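Long-range contacts in chromatin structure-remodeling complex subunit RSC2 (Saccharomyces cerevisiae, PDB 4BB7), which belongs to the ATP-dependent RSC complex that remodels and positions nucleosomes, and contributes the histone H3-binding BAH domain described here: residues V29-L34 with V101-V106; V46-R51 with C148-I153; R176-A181 with P201-V206; E71-R76 with K137-I142; K59-A64 with D94-N99. All coordinates share one frame; numbering follows the deposited sequence.

Interaction 1. Residues V29-L34 with V101-V106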
# COMPACT_ATOMS: atom_id res chain seq x y z
N VAL A 29 12.41 2.48 12.78
CA VAL A 29 11.36 3.49 12.66
C VAL A 29 11.85 4.81 13.24
O VAL A 29 12.47 4.84 14.30
CB VAL A 29 10.06 3.06 13.37
CG1 VAL A 29 8.99 4.13 13.23
CG2 VAL A 29 9.57 1.74 12.81
N GLY A 30 11.58 5.90 12.54
CA GLY A 30 11.99 7.22 12.99
C GLY A 30 13.32 7.60 12.38
O GLY A 30 13.81 8.72 12.59
N ASP A 31 13.90 6.68 11.62
CA ASP A 31 15.19 6.89 10.98
C ASP A 31 15.08 7.67 9.68
O ASP A 31 14.15 7.46 8.89
CB ASP A 31 15.86 5.54 10.68
CG ASP A 31 17.14 5.35 11.45
OD1 ASP A 31 17.67 6.34 12.00
OD2 ASP A 31 17.64 4.20 11.49
N TRP A 32 16.02 8.58 9.45
CA TRP A 32 16.13 9.27 8.17
C TRP A 32 17.03 8.46 7.24
O TRP A 32 18.12 8.05 7.62
CB TRP A 32 16.70 10.67 8.36
CG TRP A 32 15.88 11.55 9.25
CD1 TRP A 32 16.09 11.78 10.58
CD2 TRP A 32 14.73 12.32 8.88
NE1 TRP A 32 15.14 12.65 11.07
CE2 TRP A 32 14.29 12.99 10.04
CE3 TRP A 32 14.03 12.50 7.69
CZ2 TRP A 32 13.18 13.83 10.04
CZ3 TRP A 32 12.93 13.34 7.69
CH2 TRP A 32 12.51 14.00 8.86
N ALA A 33 16.57 8.22 6.01
CA ALA A 33 17.37 7.45 5.07
C ALA A 33 17.17 7.84 3.61
O ALA A 33 16.33 8.69 3.29
CB ALA A 33 17.12 5.95 5.26
N LEU A 34 17.94 7.21 2.74
CA LEU A 34 17.88 7.45 1.31
C LEU A 34 17.28 6.24 0.60
O LEU A 34 17.68 5.09 0.84
CB LEU A 34 19.27 7.75 0.77
CG LEU A 34 20.11 8.75 1.57
CD1 LEU A 34 21.56 8.75 1.10
CD2 LEU A 34 19.50 10.14 1.48
N VAL A 101 19.33 2.76 0.23
CA VAL A 101 20.68 2.83 -0.31
C VAL A 101 21.64 3.54 0.64
O VAL A 101 22.83 3.67 0.35
CB VAL A 101 20.71 3.52 -1.69
CG1 VAL A 101 19.91 2.70 -2.69
CG2 VAL A 101 20.16 4.93 -1.60
N GLY A 102 21.13 3.98 1.79
CA GLY A 102 21.98 4.61 2.78
C GLY A 102 21.23 5.39 3.84
O GLY A 102 20.03 5.64 3.72
N LYS A 103 21.95 5.78 4.89
CA LYS A 103 21.39 6.62 5.94
C LYS A 103 21.57 8.09 5.59
O LYS A 103 22.43 8.44 4.78
CB LYS A 103 22.09 6.34 7.28
CG LYS A 103 21.66 5.07 7.97
CD LYS A 103 20.28 5.21 8.58
CE LYS A 103 19.94 4.04 9.48
NZ LYS A 103 20.86 3.95 10.65
N CYS A 104 20.76 8.94 6.21
CA CYS A 104 20.97 10.38 6.15
C CYS A 104 20.39 11.01 7.40
O CYS A 104 20.00 10.31 8.33
CB CYS A 104 20.33 10.98 4.89
SG CYS A 104 18.54 11.31 5.00
N TYR A 105 20.33 12.34 7.41
CA TYR A 105 19.71 13.05 8.52
C TYR A 105 19.07 14.36 8.06
O TYR A 105 19.70 15.17 7.39
CB TYR A 105 20.74 13.32 9.62
CG TYR A 105 20.11 13.72 10.94
CD1 TYR A 105 19.63 12.75 11.81
CD2 TYR A 105 19.98 15.05 11.30
CE1 TYR A 105 19.05 13.10 13.01
CE2 TYR A 105 19.40 15.41 12.50
CZ TYR A 105 18.94 14.43 13.36
OH TYR A 105 18.36 14.78 14.55
N VAL A 106 17.81 14.54 8.42
CA VAL A 106 17.11 15.79 8.15
C VAL A 106 16.91 16.56 9.45
O VAL A 106 16.32 16.04 10.41
CB VAL A 106 15.73 15.54 7.49
CG1 VAL A 106 14.98 16.86 7.32
CG2 VAL A 106 15.91 14.85 6.14
O HOH W 1 15.24 15.49 12.85

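Interaction 2. Residues V46-R51 with C148-I153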
# COMPACT_ATOMS: atom_id res chain seq x y z
N VAL A 46 14.81 11.36 -0.25
CA VAL A 46 15.02 11.50 1.18
C VAL A 46 13.71 11.18 1.90
O VAL A 46 12.67 11.75 1.59
CB VAL A 46 15.48 12.91 1.55
CG1 VAL A 46 15.77 12.99 3.04
CG2 VAL A 46 16.71 13.29 0.75
N GLY A 47 13.78 10.25 2.84
CA GLY A 47 12.60 9.83 3.58
C GLY A 47 12.88 9.45 5.02
O GLY A 47 14.04 9.28 5.41
N GLN A 48 11.82 9.33 5.81
CA GLN A 48 11.94 8.86 7.18
C GLN A 48 11.06 7.63 7.39
O GLN A 48 9.90 7.62 6.99
CB GLN A 48 11.54 9.96 8.17
CG GLN A 48 11.63 9.52 9.63
CD GLN A 48 11.31 10.64 10.61
OE1 GLN A 48 10.54 11.55 10.30
NE2 GLN A 48 11.89 10.57 11.79
N ILE A 49 11.62 6.59 8.01
CA ILE A 49 10.90 5.34 8.20
C ILE A 49 9.80 5.43 9.27
O ILE A 49 10.08 5.62 10.45
CB ILE A 49 11.86 4.20 8.55
CG1 ILE A 49 12.89 4.04 7.44
CG2 ILE A 49 11.09 2.91 8.77
CD1 ILE A 49 14.05 3.13 7.80
N PHE A 50 8.55 5.27 8.85
CA PHE A 50 7.42 5.31 9.77
C PHE A 50 7.01 3.93 10.29
O PHE A 50 6.47 3.82 11.39
CB PHE A 50 6.21 6.01 9.13
CG PHE A 50 6.19 7.50 9.34
CD1 PHE A 50 7.13 8.31 8.71
CD2 PHE A 50 5.22 8.08 10.14
CE1 PHE A 50 7.11 9.69 8.89
CE2 PHE A 50 5.20 9.45 10.32
CZ PHE A 50 6.14 10.26 9.70
N ARG A 51 7.23 2.90 9.49
CA ARG A 51 6.94 1.54 9.93
C ARG A 51 7.57 0.47 9.04
O ARG A 51 7.89 0.73 7.88
CB ARG A 51 5.42 1.31 10.05
CG ARG A 51 4.74 0.93 8.75
CD ARG A 51 3.26 0.66 8.96
NE ARG A 51 2.63 0.14 7.74
CZ ARG A 51 2.08 0.89 6.80
NH1 ARG A 51 2.07 2.21 6.93
NH2 ARG A 51 1.54 0.32 5.73
N CYS A 148 5.41 16.16 12.73
CA CYS A 148 5.78 15.61 11.42
C CYS A 148 6.44 14.25 11.55
O CYS A 148 6.70 13.58 10.55
CB CYS A 148 6.71 16.57 10.68
SG CYS A 148 5.96 18.16 10.26
N LEU A 149 6.70 13.84 12.79
CA LEU A 149 7.48 12.64 13.05
C LEU A 149 6.58 11.43 13.28
O LEU A 149 5.37 11.57 13.45
CB LEU A 149 8.38 12.86 14.26
CG LEU A 149 9.22 14.13 14.22
CD1 LEU A 149 9.98 14.32 15.51
CD2 LEU A 149 10.17 14.10 13.04
N PRO A 150 7.17 10.22 13.28
CA PRO A 150 6.40 9.04 13.68
C PRO A 150 6.02 9.15 15.15
O PRO A 150 6.81 9.66 15.95
CB PRO A 150 7.38 7.89 13.45
CG PRO A 150 8.38 8.41 12.48
CD PRO A 150 8.52 9.87 12.80
N GLU A 151 4.83 8.67 15.49
CA GLU A 151 4.33 8.77 16.86
C GLU A 151 5.35 8.28 17.89
O GLU A 151 5.55 8.91 18.92
CB GLU A 151 3.03 7.98 16.99
CG GLU A 151 2.43 8.02 18.38
CD GLU A 151 1.21 7.13 18.50
OE1 GLU A 151 0.65 6.75 17.45
OE2 GLU A 151 0.83 6.80 19.64
N GLU A 152 5.99 7.16 17.59
CA GLU A 152 6.90 6.51 18.54
C GLU A 152 8.00 7.42 19.08
O GLU A 152 8.38 7.29 20.24
CB GLU A 152 7.52 5.26 17.92
N ILE A 153 8.53 8.32 18.25
CA ILE A 153 9.63 9.18 18.67
C ILE A 153 9.23 10.65 18.74
O ILE A 153 10.08 11.53 18.90
CB ILE A 153 10.85 9.05 17.74
CG1 ILE A 153 10.57 9.72 16.39
CG2 ILE A 153 11.23 7.59 17.56
CD1 ILE A 153 11.81 9.94 15.55
O HOH W 2 8.47 12.73 8.93

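Interaction 3. Residues R176-A181 with P201-V206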
# COMPACT_ATOMS: atom_id res chain seq x y z
N ARG A 176 15.45 27.24 -12.35
CA ARG A 176 15.09 28.56 -12.85
C ARG A 176 15.17 28.57 -14.37
O ARG A 176 14.43 29.30 -15.03
CB ARG A 176 16.02 29.63 -12.26
CG ARG A 176 17.49 29.30 -12.42
CD ARG A 176 18.38 30.40 -11.89
NE ARG A 176 19.77 29.95 -11.77
CZ ARG A 176 20.79 30.74 -11.45
NH1 ARG A 176 20.58 32.03 -11.21
NH2 ARG A 176 22.01 30.24 -11.36
N HIS A 177 16.05 27.74 -14.92
CA HIS A 177 16.28 27.70 -16.36
C HIS A 177 15.09 27.13 -17.13
O HIS A 177 15.10 27.10 -18.35
CB HIS A 177 17.54 26.91 -16.70
CG HIS A 177 17.40 25.43 -16.52
ND1 HIS A 177 17.08 24.85 -15.30
CD2 HIS A 177 17.53 24.41 -17.39
CE1 HIS A 177 17.03 23.54 -15.44
NE2 HIS A 177 17.30 23.24 -16.70
N LEU A 178 14.06 26.70 -16.40
CA LEU A 178 12.88 26.12 -17.03
C LEU A 178 11.73 27.11 -17.14
O LEU A 178 10.60 26.72 -17.45
CB LEU A 178 12.42 24.88 -16.26
CG LEU A 178 13.45 23.77 -16.10
CD1 LEU A 178 12.91 22.69 -15.18
CD2 LEU A 178 13.84 23.21 -17.46
N LEU A 179 12.01 28.38 -16.88
CA LEU A 179 10.98 29.41 -17.02
C LEU A 179 10.65 29.62 -18.50
O LEU A 179 11.53 29.94 -19.29
CB LEU A 179 11.43 30.73 -16.40
CG LEU A 179 10.36 31.83 -16.37
CD1 LEU A 179 9.16 31.40 -15.56
CD2 LEU A 179 10.93 33.13 -15.83
N PRO A 180 9.38 29.42 -18.86
CA PRO A 180 8.91 29.66 -20.23
C PRO A 180 9.33 31.05 -20.72
O PRO A 180 9.48 31.96 -19.91
CB PRO A 180 7.39 29.59 -20.10
CG PRO A 180 7.16 28.69 -18.93
CD PRO A 180 8.29 28.97 -17.98
N ALA A 181 9.52 31.20 -22.02
CA ALA A 181 10.00 32.46 -22.59
C ALA A 181 8.92 33.54 -22.61
O ALA A 181 9.23 34.72 -22.79
CB ALA A 181 10.56 32.23 -23.99
N PRO A 201 8.46 13.50 -8.49
CA PRO A 201 8.42 14.02 -9.86
C PRO A 201 9.81 14.02 -10.50
O PRO A 201 10.81 14.19 -9.80
CB PRO A 201 7.94 15.47 -9.67
CG PRO A 201 7.21 15.46 -8.37
CD PRO A 201 7.95 14.48 -7.51
N LEU A 202 9.86 13.81 -11.81
CA LEU A 202 11.12 13.87 -12.54
C LEU A 202 11.70 15.28 -12.48
O LEU A 202 12.92 15.47 -12.45
CB LEU A 202 10.93 13.43 -13.99
CG LEU A 202 12.20 13.36 -14.85
CD1 LEU A 202 13.21 12.39 -14.26
CD2 LEU A 202 11.86 12.98 -16.29
N VAL A 203 10.82 16.28 -12.48
CA VAL A 203 11.24 17.67 -12.35
C VAL A 203 10.03 18.57 -12.13
O VAL A 203 8.95 18.34 -12.69
CB VAL A 203 12.03 18.15 -13.58
CG1 VAL A 203 11.16 18.10 -14.83
CG2 VAL A 203 12.56 19.57 -13.36
N GLY A 204 10.20 19.60 -11.31
CA GLY A 204 9.13 20.54 -11.02
C GLY A 204 9.11 21.67 -12.03
O GLY A 204 9.80 21.62 -13.05
N ALA A 205 8.33 22.71 -11.74
CA ALA A 205 8.22 23.84 -12.65
C ALA A 205 8.38 25.16 -11.90
O ALA A 205 8.27 25.21 -10.68
CB ALA A 205 6.88 23.82 -13.38
N VAL A 206 8.65 26.22 -12.66
CA VAL A 206 8.77 27.55 -12.08
C VAL A 206 7.87 28.54 -12.82
O VAL A 206 7.64 28.41 -14.02
CB VAL A 206 10.22 28.06 -12.10
CG1 VAL A 206 11.10 27.20 -11.21
CG2 VAL A 206 10.75 28.07 -13.52
O HOH W 3 8.32 25.57 -15.78

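Interaction 4. Residues E71-R76 with K137-I142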
# COMPACT_ATOMS: atom_id res chain seq x y z
N GLU A 71 14.34 21.01 -6.90
CA GLU A 71 14.11 20.73 -8.32
C GLU A 71 12.87 19.87 -8.53
O GLU A 71 12.38 19.75 -9.66
CB GLU A 71 15.33 20.04 -8.93
CG GLU A 71 15.69 18.71 -8.27
CD GLU A 71 16.74 18.85 -7.18
OE1 GLU A 71 16.88 19.96 -6.61
OE2 GLU A 71 17.43 17.85 -6.89
N GLN A 72 12.36 19.29 -7.46
CA GLN A 72 11.22 18.38 -7.55
C GLN A 72 9.89 19.06 -7.23
O GLN A 72 8.84 18.42 -7.24
CB GLN A 72 11.43 17.17 -6.65
CG GLN A 72 12.53 16.23 -7.12
CD GLN A 72 12.90 15.18 -6.08
OE1 GLN A 72 12.82 15.42 -4.87
NE2 GLN A 72 13.31 14.01 -6.55
N THR A 73 9.93 20.36 -6.95
CA THR A 73 8.71 21.09 -6.58
C THR A 73 8.31 22.15 -7.60
O THR A 73 9.08 22.52 -8.49
CB THR A 73 8.85 21.76 -5.20
OG1 THR A 73 9.99 22.63 -5.20
CG2 THR A 73 9.00 20.73 -4.10
N VAL A 74 7.09 22.64 -7.46
CA VAL A 74 6.61 23.77 -8.23
C VAL A 74 6.70 25.02 -7.35
O VAL A 74 6.12 25.05 -6.26
CB VAL A 74 5.16 23.57 -8.70
CG1 VAL A 74 4.65 24.80 -9.41
CG2 VAL A 74 5.07 22.34 -9.60
N HIS A 75 7.42 26.03 -7.82
CA HIS A 75 7.63 27.24 -7.03
C HIS A 75 7.97 28.46 -7.89
O HIS A 75 8.43 28.32 -9.03
CB HIS A 75 8.75 27.01 -6.01
CG HIS A 75 10.04 26.57 -6.63
ND1 HIS A 75 10.35 25.25 -6.83
CD2 HIS A 75 11.08 27.28 -7.12
CE1 HIS A 75 11.54 25.16 -7.40
NE2 HIS A 75 12.00 26.38 -7.58
N ARG A 76 7.74 29.64 -7.32
CA ARG A 76 8.11 30.89 -7.96
C ARG A 76 9.57 30.86 -8.39
O ARG A 76 10.44 30.41 -7.65
CB ARG A 76 7.86 32.07 -7.02
CG ARG A 76 6.39 32.29 -6.68
CD ARG A 76 6.20 33.22 -5.49
NE ARG A 76 6.97 34.46 -5.61
CZ ARG A 76 6.68 35.58 -4.97
NH1 ARG A 76 5.63 35.65 -4.16
NH2 ARG A 76 7.44 36.65 -5.13
N LYS A 137 0.42 23.79 -4.38
CA LYS A 137 1.81 24.20 -4.54
C LYS A 137 2.16 25.33 -3.57
O LYS A 137 2.77 26.33 -3.95
CB LYS A 137 2.09 24.61 -5.99
CG LYS A 137 1.56 23.63 -7.03
CD LYS A 137 2.00 22.21 -6.73
CE LYS A 137 1.56 21.25 -7.82
NZ LYS A 137 0.09 21.27 -8.02
N ILE A 138 1.77 25.15 -2.32
CA ILE A 138 2.04 26.12 -1.27
C ILE A 138 3.14 25.62 -0.34
O ILE A 138 3.15 24.45 0.04
CB ILE A 138 0.79 26.38 -0.41
CG1 ILE A 138 -0.30 27.06 -1.23
CG2 ILE A 138 1.13 27.21 0.81
CD1 ILE A 138 0.12 28.41 -1.78
N PHE A 139 4.06 26.50 0.02
CA PHE A 139 5.05 26.19 1.05
C PHE A 139 4.57 26.78 2.37
O PHE A 139 4.26 27.97 2.44
CB PHE A 139 6.41 26.77 0.69
CG PHE A 139 7.07 26.13 -0.52
CD1 PHE A 139 6.67 26.46 -1.80
CD2 PHE A 139 8.11 25.23 -0.36
CE1 PHE A 139 7.28 25.88 -2.90
CE2 PHE A 139 8.73 24.65 -1.46
CZ PHE A 139 8.31 24.98 -2.73
N ASN A 140 4.52 25.96 3.41
CA ASN A 140 4.14 26.42 4.74
C ASN A 140 5.22 26.15 5.77
O ASN A 140 5.66 25.01 5.94
CB ASN A 140 2.83 25.77 5.20
CG ASN A 140 1.63 26.26 4.41
OD1 ASN A 140 0.93 25.48 3.77
ND2 ASN A 140 1.38 27.57 4.46
N LYS A 141 5.66 27.19 6.47
CA LYS A 141 6.70 27.03 7.49
C LYS A 141 6.23 26.10 8.60
O LYS A 141 5.09 26.20 9.05
CB LYS A 141 7.09 28.38 8.09
CG LYS A 141 8.17 28.29 9.15
CD LYS A 141 8.45 29.64 9.79
CE LYS A 141 9.57 29.55 10.82
NZ LYS A 141 10.87 29.20 10.21
N ILE A 142 7.11 25.21 9.03
CA ILE A 142 6.76 24.25 10.07
C ILE A 142 7.15 24.75 11.46
O ILE A 142 8.32 25.02 11.73
CB ILE A 142 7.40 22.87 9.81
CG1 ILE A 142 7.28 22.50 8.33
CG2 ILE A 142 6.76 21.79 10.68
CD1 ILE A 142 7.95 21.19 7.95
O HOH W 4 4.27 27.69 -5.60

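Interaction 5. Residues K59-A64 with D94-N99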
# COMPACT_ATOMS: atom_id res chain seq x y z
N LYS A 59 9.30 -11.13 2.01
CA LYS A 59 9.92 -9.85 1.70
C LYS A 59 9.66 -8.84 2.82
O LYS A 59 8.60 -8.87 3.45
CB LYS A 59 9.42 -9.29 0.37
CG LYS A 59 9.72 -10.16 -0.83
CD LYS A 59 9.39 -9.45 -2.13
CE LYS A 59 7.97 -8.90 -2.11
NZ LYS A 59 7.61 -8.25 -3.41
N GLN A 60 10.62 -7.96 3.06
CA GLN A 60 10.48 -6.96 4.10
C GLN A 60 10.19 -5.58 3.53
O GLN A 60 10.86 -5.12 2.60
CB GLN A 60 11.73 -6.94 4.98
CG GLN A 60 12.02 -8.29 5.62
CD GLN A 60 13.39 -8.35 6.23
OE1 GLN A 60 14.27 -7.55 5.89
NE2 GLN A 60 13.60 -9.30 7.13
N TRP A 61 9.19 -4.92 4.09
CA TRP A 61 8.72 -3.64 3.59
C TRP A 61 8.85 -2.52 4.62
O TRP A 61 9.09 -2.77 5.81
CB TRP A 61 7.25 -3.75 3.18
CG TRP A 61 7.01 -4.46 1.89
CD1 TRP A 61 7.06 -5.81 1.67
CD2 TRP A 61 6.66 -3.86 0.63
NE1 TRP A 61 6.77 -6.09 0.36
CE2 TRP A 61 6.52 -4.91 -0.30
CE3 TRP A 61 6.46 -2.55 0.21
CZ2 TRP A 61 6.19 -4.68 -1.64
CZ3 TRP A 61 6.13 -2.32 -1.11
CH2 TRP A 61 6.00 -3.38 -2.02
N LEU A 62 8.68 -1.29 4.16
CA LEU A 62 8.71 -0.13 5.04
C LEU A 62 7.79 0.95 4.49
O LEU A 62 7.46 0.97 3.31
CB LEU A 62 10.14 0.40 5.17
CG LEU A 62 10.88 0.83 3.90
CD1 LEU A 62 10.43 2.22 3.46
CD2 LEU A 62 12.38 0.81 4.13
N ASN A 63 7.37 1.85 5.38
CA ASN A 63 6.60 3.01 4.96
C ASN A 63 7.32 4.30 5.31
O ASN A 63 7.51 4.63 6.48
CB ASN A 63 5.21 2.98 5.59
CG ASN A 63 4.35 4.15 5.16
OD1 ASN A 63 4.45 5.24 5.72
ND2 ASN A 63 3.52 3.94 4.14
N ALA A 64 7.74 5.03 4.28
CA ALA A 64 8.49 6.26 4.47
C ALA A 64 7.70 7.50 4.03
O ALA A 64 6.94 7.45 3.07
CB ALA A 64 9.82 6.19 3.74
N ASP A 94 5.08 2.96 0.42
CA ASP A 94 5.66 1.68 0.81
C ASP A 94 6.81 1.30 -0.11
O ASP A 94 6.69 1.42 -1.34
CB ASP A 94 4.59 0.58 0.78
CG ASP A 94 3.50 0.79 1.81
OD1 ASP A 94 3.71 1.59 2.75
OD2 ASP A 94 2.43 0.16 1.68
N HIS A 95 7.92 0.86 0.47
CA HIS A 95 9.05 0.38 -0.31
C HIS A 95 9.49 -1.01 0.13
O HIS A 95 9.28 -1.40 1.28
CB HIS A 95 10.24 1.32 -0.16
CG HIS A 95 9.98 2.73 -0.58
ND1 HIS A 95 10.53 3.28 -1.72
CD2 HIS A 95 9.27 3.72 0.00
CE1 HIS A 95 10.14 4.54 -1.83
NE2 HIS A 95 9.38 4.83 -0.80
N LEU A 96 10.09 -1.76 -0.79
CA LEU A 96 10.87 -2.93 -0.42
C LEU A 96 12.14 -2.42 0.26
O LEU A 96 12.80 -1.53 -0.27
CB LEU A 96 11.23 -3.75 -1.66
CG LEU A 96 10.07 -4.34 -2.46
CD1 LEU A 96 10.56 -4.97 -3.76
CD2 LEU A 96 9.31 -5.35 -1.63
N VAL A 97 12.48 -2.97 1.42
CA VAL A 97 13.65 -2.49 2.16
C VAL A 97 14.93 -2.60 1.35
O VAL A 97 15.95 -1.99 1.68
CB VAL A 97 13.81 -3.22 3.52
CG1 VAL A 97 12.56 -3.06 4.36
CG2 VAL A 97 14.14 -4.68 3.30
N SER A 98 14.88 -3.36 0.26
CA SER A 98 16.00 -3.44 -0.66
C SER A 98 16.24 -2.10 -1.37
O SER A 98 17.30 -1.89 -1.96
CB SER A 98 15.76 -4.56 -1.68
OG SER A 98 14.43 -4.54 -2.15
N ASN A 99 15.26 -1.20 -1.30
CA ASN A 99 15.39 0.12 -1.90
C ASN A 99 16.32 1.05 -1.12
O ASN A 99 16.89 1.98 -1.69
CB ASN A 99 14.02 0.79 -2.06
CG ASN A 99 13.13 0.08 -3.06
OD1 ASN A 99 13.60 -0.69 -3.89
ND2 ASN A 99 11.83 0.35 -2.99
O HOH W 5 12.98 -6.05 0.86

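Interaction 1. Residues V29-L34 with V101-V106
With chi1 at -60°, the indole of Trp32 stands anti to its own carbonyl carbon and leans over the facing chain, where Val106 meets it with CG1 anti to the backbone N and CG2 anti to the carbonyl carbon. The two residues belong to antiparallel neighbours in the six-stranded sheet of the BAH domain, strands 32-35 and 100-108. Val106 CB sits 3.5 Å from the centroid of the six-membered ring of Trp32, almost on the ring normal, a CH-pi contact over the face, and CG2 continues it onto CE3. Tyr105, its CG anti to the backbone N, receives the edge of the indole on its own ring face, the planes 67° apart; Tyr67 adds a further edge-to-face partner to Trp32. An alanine in place of Trp32 removes the ring on which Val106 packs and would probably loosen the packing of Val106 and Tyr105.

The backbones are joined by Cys104 N to Trp32 O (3.1 Å), Leu34 N to Gly102 O (2.8 Å) and Val101 N to Leu34 O (2.9 Å), all nearly straight. The backbone angles of Gly102 call for glycine, since a CB would jam against the carbonyl O of Val101. Leu34 CD2 rests on Cys104 CB. Beside the pair, Lys103 bends at chi2 and chi4 so that NZ reaches Asp31 OD2 at 3.3 Å, a salt bridge between side chains that cross at about a right angle; that carboxylate oxygen also accepts His28 N, and Tyr27 offers a cation-pi face to the lysine. One water donates to Val106 O at 2.7 Å while weakly accepting Trp32 NE1 at 3.4 Å.

Interaction 2. Residues V46-R51 with C148-I153
Pro150 CG rests over the centre of the Phe50 ring, 3.7 Å from the centroid and practically on the normal, a CH-pi contact; the two side chains cross at about a right angle. The neighbouring CD lies 3.9 Å from Phe50 CZ, and the same CZ is met at its edge by the carbonyl oxygen Cys148 O, 3.5 Å away. Gln48 comes to the same proline at CD. Its chain is extended, with CG anti to the backbone N, and its amide reaches Pro150 tip to tip, NE2 lying 3.6 Å from CD; Leu149 CD2 and Ile153 CD1 close on the same amide.

No direct hydrogen bond links the segments. A water does the work instead, donating to Gln48 OE1 at 2.7 Å and to Cys148 O at 2.5 Å, and it lies in the plane of the phenyl at its rim. The other end of the amide is held too, because Gln48 NE2 donates to Gly30 O; with both its polar atoms engaged, the flip of the group is fixed. The proline is presented by a tight turn in which Ile153 N bonds back to Pro150 O.

Further out, Tyr92 packs edge-to-face with Phe50, and Pro56 of the second subunit touches the same phenylalanine, which places the contact near the dimer contact of the crystal assembly. Phe50 takes nearly helical backbone angles (-93°/-29°) in the middle of its strand, and it and Arg51 both oppose Asn63: a classic beta bulge in strand 45-54 of the BAH sheet, against which the loop after strand 138-141 packs.

Interaction 3. Residues R176-A181 with P201-V206
The imidazole of His177 carries Leu178 CD2 on one face, 3.5 Å above the plane and displaced toward the rim, so the flat group packs on its own neighbour and takes no part across the contact. The sister methyl of that leucine does the reaching. Leu178, with CG anti to the carbonyl carbon, points its chain at Val203, and CD1 meets Val203 CG2 tip to tip at 3.6 Å. The valine offers that methyl because CG2 is anti to its backbone N. The same CD1 lies 3.9 Å from the carbonyl oxygen Gly204 O.

A short 3-10 turn frames this side: Leu179 N bonds back to Arg176 O, three residues earlier, and the chain then leaves through Pro180. Both segments belong to the long irregular connection that follows strand 166-172 and whose far end runs into strand 206-207, and the contact folds its two ends onto each other. The 201-206 side is anchored to the BAH core, since Gly204 and Ala205 make backbone hydrogen bonds with Glu71 and His75, next to the short parallel pairing of strands 75-76 and 206-207.

Val206 is the second point of contact. Its CG2, in the crowded position between backbone N and carbonyl carbon, presses on the turn, 3.6 Å from Leu179 N and 4.0 Å from Leu179 CB. Leu179, its CG anti to the backbone N, lays CD1 3.7 Å from Val206 O and touches Met208 beyond, while Ile175 packs on Val206. One water bridges the backbones, donating to Leu178 O at 3.1 Å and accepting Val206 N at 3.2 Å.

Interaction 4. Residues E71-R76 with K137-I142
Lys137 starts from a backbone of positive phi (62°), in the G1 beta bulge where it and Ile138 both oppose Asn133 in the hairpin of strands 130-133 and 138-141. Its CB is directed at the 71-76 segment and lies 4.1 Å from Val74 O. CG passes 4.0 Å from Val74 CB, and CD, after the bend at chi2, keeps the same distance from that atom. CE then slides by Val74 CG2 at 4.1 Å, and a second bend, at chi4, turns NZ away to Glu134 O, where it donates a hydrogen bond. The aliphatic stem is thus spent on the valine, the ammonium on the hairpin's own turn.

Two residues on, Phe139 points across with CG anti to its carbonyl carbon. Its CE1 approaches His75 CB at 3.6 Å, and CZ has Thr73 OG1 at its edge, in the ring plane, 3.8 Å away; Arg79 makes a cation-pi contact with the ring. No direct hydrogen bond joins the segments, but a water donates to Lys137 O at 2.6 Å and to Val74 O at 3.3 Å. Within the 71-76 segment, His75 ND1 donates to Thr73 OG1, while that hydroxyl also bonds to Pro70 O; His75 NE2 hydrogen-bonds with Ser173 OG. Because a carbonyl can only accept, the threonine probably gives its proton to Pro70 and takes the imidazole's, consistent with a hydrogen on ND1.

Interaction 5. Residues K59-A64 with D94-N99
Trp61 and Leu96 face each other as a non-hydrogen-bonded pair whose CB atoms diverge, yet the two side chains end up side by side, running the same way. With chi1 at -75° the indole lies back over strand 87-96, and Leu96 CG comes 4.2 Å from the centroid of its six-membered ring, over the face. Lys59 CE comes to Leu96 CD2 as well, at 3.8 Å. An alanine in place of Trp61 removes the ring face on which Leu96 lies and the contact with Trp53 on the adjacent strand, and would probably leave the leucine less firmly held.

The backbones are held by Leu62 N to His95 O and His95 N to Leu62 O, both 2.9 Å, in a hydrogen-bonded pair whose first bond is the more bent. Beyond it Val97, already in a 3-10 turn, gives its N-H to Gln60 O at 2.9 Å, almost straight; a water donates to that oxygen as well, so two bonds grip it. At the other end Asn63 ND2 donates to Asp94 OD1 at 2.7 Å. The oxygen is met nearly along its C-O axis, the bond lies in the amide plane, and the carboxylate is turned 73° from that plane.

His95 packs CB on Leu62 CD1 and hydrogen-bonds through NE2 with Trp66. Strand 60-68 runs between strand 45-54, which supplies Leu52 against Leu62, and strand 87-96, outermost on this side of the BAH sheet within the chain.

Interactions 1, 2 and 5 gather on the six-stranded BAH sheet, with centres 10 to 14 Å apart. Strands 32-35, 45-54 and 60-68 are consecutive in chain and sheet, so Gly30 meets Ile49 between interactions 1 and 2, and Phe50 meets Asn63 between 2 and 5. Along the chain, interaction 5 falls within the span of interaction 1, whereas 1 and 2 cross, the later loop returning to the sheet. Interaction 4 lies about 22 Å from interaction 1, centre to centre, across the middle of the chain. Interaction 3, the last to open, has its centre 13 Å from that of 4 and adjoins it through Gly204 to Glu71 and Ala205 to His75, tying the later loops to the 71-76 segment.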